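KauB (PDB 6B4R) probably catalyses the NAD(P)+-dependent oxidation of aldehydes, including 4-guanidinobutanal and other aminoaldehydes, to the corresponding acids. Local coordinates at residues S187-P192 and K229-H234; E417-A422 and A445-A450. All coordinates share one frame; numbering follows the deposited sequence.

Contact 1 of 2, residues S187-P192 and K229-H234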
# COMPACT_ATOMS: atom_id res chain seq x y z
N SER A 187 -11.75 -9.69 -21.17
CA SER A 187 -12.86 -9.65 -22.10
C SER A 187 -14.14 -9.85 -21.30
O SER A 187 -14.20 -10.71 -20.42
CB SER A 187 -12.72 -10.74 -23.17
OG SER A 187 -11.61 -10.48 -24.01
N VAL A 188 -15.15 -9.04 -21.58
CA VAL A 188 -16.37 -9.04 -20.79
C VAL A 188 -17.60 -9.38 -21.62
O VAL A 188 -17.78 -8.85 -22.72
CB VAL A 188 -16.60 -7.67 -20.11
CG1 VAL A 188 -17.87 -7.69 -19.27
CG2 VAL A 188 -15.40 -7.29 -19.26
N ILE A 189 -18.44 -10.27 -21.09
CA ILE A 189 -19.75 -10.54 -21.69
C ILE A 189 -20.84 -10.07 -20.74
O ILE A 189 -21.04 -10.65 -19.67
CB ILE A 189 -19.95 -12.03 -21.95
CG1 ILE A 189 -18.87 -12.57 -22.89
CG2 ILE A 189 -21.33 -12.28 -22.54
CD1 ILE A 189 -18.98 -14.04 -23.16
N LEU A 190 -21.54 -9.01 -21.13
CA LEU A 190 -22.54 -8.40 -20.28
C LEU A 190 -23.94 -8.92 -20.60
O LEU A 190 -24.41 -8.82 -21.73
CB LEU A 190 -22.51 -6.88 -20.41
CG LEU A 190 -23.48 -6.09 -19.53
CD1 LEU A 190 -23.12 -6.23 -18.07
CD2 LEU A 190 -23.51 -4.62 -19.94
N LYS A 191 -24.60 -9.47 -19.58
CA LYS A 191 -25.98 -9.89 -19.71
C LYS A 191 -26.84 -8.96 -18.87
O LYS A 191 -26.87 -9.08 -17.64
CB LYS A 191 -26.16 -11.34 -19.27
CG LYS A 191 -27.52 -11.95 -19.58
CD LYS A 191 -28.50 -11.73 -18.44
CE LYS A 191 -29.92 -12.09 -18.83
NZ LYS A 191 -30.89 -11.63 -17.80
N PRO A 192 -27.52 -8.01 -19.52
CA PRO A 192 -28.41 -7.07 -18.82
C PRO A 192 -29.71 -7.75 -18.42
O PRO A 192 -30.04 -8.81 -18.95
CB PRO A 192 -28.68 -6.01 -19.88
CG PRO A 192 -28.60 -6.75 -21.17
CD PRO A 192 -27.52 -7.78 -20.98
N LYS A 229 -28.17 -18.30 -17.18
CA LYS A 229 -27.83 -19.61 -16.64
C LYS A 229 -26.69 -20.23 -17.44
O LYS A 229 -25.81 -20.89 -16.89
CB LYS A 229 -29.05 -20.52 -16.67
CG LYS A 229 -28.81 -21.94 -16.16
CD LYS A 229 -30.12 -22.70 -16.03
CE LYS A 229 -29.90 -24.15 -15.62
NZ LYS A 229 -29.27 -24.96 -16.70
N ALA A 230 -26.70 -19.99 -18.75
CA ALA A 230 -25.70 -20.55 -19.66
C ALA A 230 -24.30 -20.02 -19.37
O ALA A 230 -23.33 -20.78 -19.38
CB ALA A 230 -26.09 -20.28 -21.10
N LEU A 231 -24.21 -18.72 -19.10
CA LEU A 231 -22.93 -18.09 -18.77
C LEU A 231 -22.39 -18.61 -17.45
O LEU A 231 -21.17 -18.77 -17.28
CB LEU A 231 -23.09 -16.57 -18.73
CG LEU A 231 -23.30 -15.86 -20.06
CD1 LEU A 231 -23.64 -14.40 -19.85
CD2 LEU A 231 -22.06 -16.00 -20.94
N ALA A 232 -23.29 -18.86 -16.50
CA ALA A 232 -22.90 -19.34 -15.18
C ALA A 232 -22.37 -20.77 -15.24
O ALA A 232 -21.49 -21.15 -14.46
CB ALA A 232 -24.08 -19.25 -14.22
N LEU A 233 -22.91 -21.56 -16.16
CA LEU A 233 -22.54 -22.97 -16.29
C LEU A 233 -21.41 -23.19 -17.29
O LEU A 233 -20.93 -24.32 -17.44
CB LEU A 233 -23.75 -23.81 -16.68
CG LEU A 233 -24.75 -24.18 -15.58
CD1 LEU A 233 -25.97 -24.84 -16.19
CD2 LEU A 233 -24.11 -25.09 -14.54
N HIS A 234 -21.00 -22.14 -17.99
CA HIS A 234 -20.00 -22.31 -19.04
C HIS A 234 -18.62 -22.64 -18.47
O HIS A 234 -18.19 -22.05 -17.47
CB HIS A 234 -19.92 -21.08 -19.94
CG HIS A 234 -19.34 -21.37 -21.29
ND1 HIS A 234 -17.99 -21.57 -21.49
CD2 HIS A 234 -19.92 -21.52 -22.50
CE1 HIS A 234 -17.76 -21.82 -22.76
NE2 HIS A 234 -18.92 -21.79 -23.40

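Contact 2 of 2, residues E417-A422 and A445-A450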
# COMPACT_ATOMS: atom_id res chain seq x y z
N GLU A 417 -29.64 -1.55 22.10
CA GLU A 417 -30.78 -2.16 21.43
C GLU A 417 -30.79 -1.81 19.94
O GLU A 417 -31.16 -2.64 19.11
CB GLU A 417 -32.10 -1.75 22.09
CG GLU A 417 -33.31 -2.47 21.53
CD GLU A 417 -34.59 -2.14 22.28
OE1 GLU A 417 -34.92 -0.94 22.42
OE2 GLU A 417 -35.27 -3.09 22.73
N ALA A 418 -30.38 -0.59 19.62
CA ALA A 418 -30.32 -0.14 18.23
C ALA A 418 -29.40 -1.02 17.40
O ALA A 418 -29.74 -1.43 16.30
CB ALA A 418 -29.89 1.31 18.16
N VAL A 419 -28.22 -1.30 17.95
CA VAL A 419 -27.25 -2.17 17.28
C VAL A 419 -27.80 -3.59 17.14
O VAL A 419 -27.62 -4.23 16.11
CB VAL A 419 -25.90 -2.19 18.03
CG1 VAL A 419 -24.96 -3.23 17.45
CG2 VAL A 419 -25.25 -0.81 17.99
N ARG A 420 -28.48 -4.07 18.18
CA ARG A 420 -29.07 -5.41 18.16
C ARG A 420 -30.13 -5.55 17.07
O ARG A 420 -30.11 -6.52 16.31
CB ARG A 420 -29.68 -5.77 19.53
CG ARG A 420 -28.65 -6.13 20.60
CD ARG A 420 -29.27 -7.01 21.68
NE ARG A 420 -30.34 -6.34 22.41
CZ ARG A 420 -30.17 -5.72 23.57
NH1 ARG A 420 -28.97 -5.69 24.14
NH2 ARG A 420 -31.20 -5.13 24.17
N ILE A 421 -31.05 -4.59 17.01
CA ILE A 421 -32.10 -4.60 16.01
C ILE A 421 -31.51 -4.46 14.60
O ILE A 421 -31.94 -5.14 13.67
CB ILE A 421 -33.12 -3.47 16.26
CG1 ILE A 421 -33.81 -3.66 17.61
CG2 ILE A 421 -34.14 -3.40 15.13
CD1 ILE A 421 -34.87 -2.63 17.92
N ALA A 422 -30.52 -3.58 14.46
CA ALA A 422 -29.91 -3.32 13.17
C ALA A 422 -29.15 -4.53 12.62
O ALA A 422 -29.12 -4.76 11.41
CB ALA A 422 -28.98 -2.12 13.25
N ALA A 445 -20.77 2.59 14.59
CA ALA A 445 -20.34 2.29 13.23
C ALA A 445 -19.49 1.03 13.18
O ALA A 445 -19.64 0.21 12.28
CB ALA A 445 -19.57 3.47 12.65
N LYS A 446 -18.61 0.87 14.16
CA LYS A 446 -17.78 -0.32 14.23
C LYS A 446 -18.58 -1.57 14.60
O LYS A 446 -18.20 -2.68 14.27
CB LYS A 446 -16.62 -0.13 15.22
CG LYS A 446 -15.47 0.68 14.65
CD LYS A 446 -14.15 0.23 15.24
CE LYS A 446 -14.13 0.38 16.75
NZ LYS A 446 -12.80 0.02 17.32
N ALA A 447 -19.71 -1.37 15.28
CA ALA A 447 -20.52 -2.48 15.76
C ALA A 447 -21.53 -2.97 14.72
O ALA A 447 -22.03 -4.10 14.82
CB ALA A 447 -21.24 -2.10 17.06
N LEU A 448 -21.83 -2.14 13.73
CA LEU A 448 -22.78 -2.49 12.68
C LEU A 448 -22.15 -3.38 11.62
O LEU A 448 -21.15 -3.02 11.01
CB LEU A 448 -23.35 -1.23 12.04
CG LEU A 448 -24.19 -0.33 12.95
CD1 LEU A 448 -24.56 0.96 12.24
CD2 LEU A 448 -25.44 -1.07 13.40
N ARG A 449 -22.75 -4.55 11.38
CA ARG A 449 -22.22 -5.49 10.40
C ARG A 449 -22.72 -5.16 8.99
O ARG A 449 -23.60 -5.83 8.46
CB ARG A 449 -22.61 -6.92 10.77
CG ARG A 449 -22.17 -7.32 12.18
CD ARG A 449 -20.66 -7.43 12.28
NE ARG A 449 -20.15 -8.57 11.52
CZ ARG A 449 -18.87 -8.96 11.52
NH1 ARG A 449 -17.97 -8.30 12.23
NH2 ARG A 449 -18.50 -10.01 10.80
N ALA A 450 -22.14 -4.12 8.39
CA ALA A 450 -22.53 -3.69 7.05
C ALA A 450 -21.33 -3.17 6.26
O ALA A 450 -20.41 -2.58 6.83
CB ALA A 450 -23.62 -2.63 7.14

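Contact 1 of 2, residues S187-P192 and K229-H234
Leu231 projects from helix 224-233 onto Ile189 and Lys191 of strand 187-191, a helix-on-sheet contact of the Rossmann-like nucleotide-binding domain of aldehyde dehydrogenases. The strand pairs in parallel with 149-164 and 217-219, and the helix belongs to the crossover that leads from 217-219 to 239-243. From CB, which itself stays clear of the strand, the Leu231 chain runs toward the sheet. Its CG lies anti to the carbonyl carbon (chi1 -71°), and the two methyls beyond it make the contact. CD1 takes the place between two side chains: it lies 4.0 Å from CB of Lys191 and 4.1 Å from CG2 of Ile189. Alternate strand residues thus receive one leucine, while Leu190 between them points away from the helix and packs on Ser174 of helix 170-183, evidence that helices cover both faces of the sheet. The lysine shares its CB alone, since a bend at chi2 (-90°) carries the amino end away to a weak hydrogen bond from Lys191 NZ to Pro192 O. Ile189 also meets Val63 of helix 56-72. The other terminal methyl of Leu231, CD2, rests 4.1 Å from Ile189 CG2.

Contact 2 of 2, residues E417-A422 and A445-A450
Val419 and Ala422 of one helix pack against Ala447 and Leu448 exactly where a second helix ends, and the unusual feature is that polar groups flanking this apolar contact are bridged by one side-chain amide. Leu448 is the first residue to leave helical geometry (psi 124°), and its CA approaches that of Val419 to 6.4 Å. Asn423, directly after 417-422, receives the N-H of Arg449 at OD1 and gives ND2 to the carbonyl of Ala447, thus meeting backbone groups on either side of Leu448.

The apolar part has two points. Val419 holds CG1 anti to its backbone N (chi1 172°), and this methyl lies 3.9 Å from Ala447 CB. The same CG1 is 4.0 Å from Ala447 O, so it meets the last helical residue at both its methyl and its carbonyl. One helical turn along, Ala422 offers CB to the tip of Leu448, with CD2 at 3.7 Å. That methyl also passes 4.4 Å from Val419 CA, which places the leucine tip against the helix surface between Val419 and Ala422.

After Leu448 the chain folds into an inverse gamma turn centred on Arg449, closed by a weak bond from Ala450 N to Leu448 O. A basic side chain of a neighbouring subunit also binds Leu448 O. Beneath the pair runs the sheet: Ala422 and Leu448 both touch Ile275 of strand 273-276, Leu448 reaches Ala431 and Val433 of strand 430-434, and Ala418 packs on Phe412 of strand 406-412.

Overall arrangement
Contact 1 closes before contact 2 opens along the chain. Their centres are 36 Å apart and their nearest atoms about 25 Å, so they do not touch. They share no sheet: strand 187-191 belongs to the mixed sheet that includes 149-164 and 239-243, whereas contact 2 lies over the sheet containing 273-276 and 430-434. This division is consistent with the separate nucleotide-binding and catalytic domains of the family. Contact 1 sets a helix on a strand of its sheet; contact 2 joins a helix to the end of another above its sheet, and also reaches a subunit interface of the tetramer, which contact 1 does not. Neither contact forms part of the ligand pocket or the potassium site.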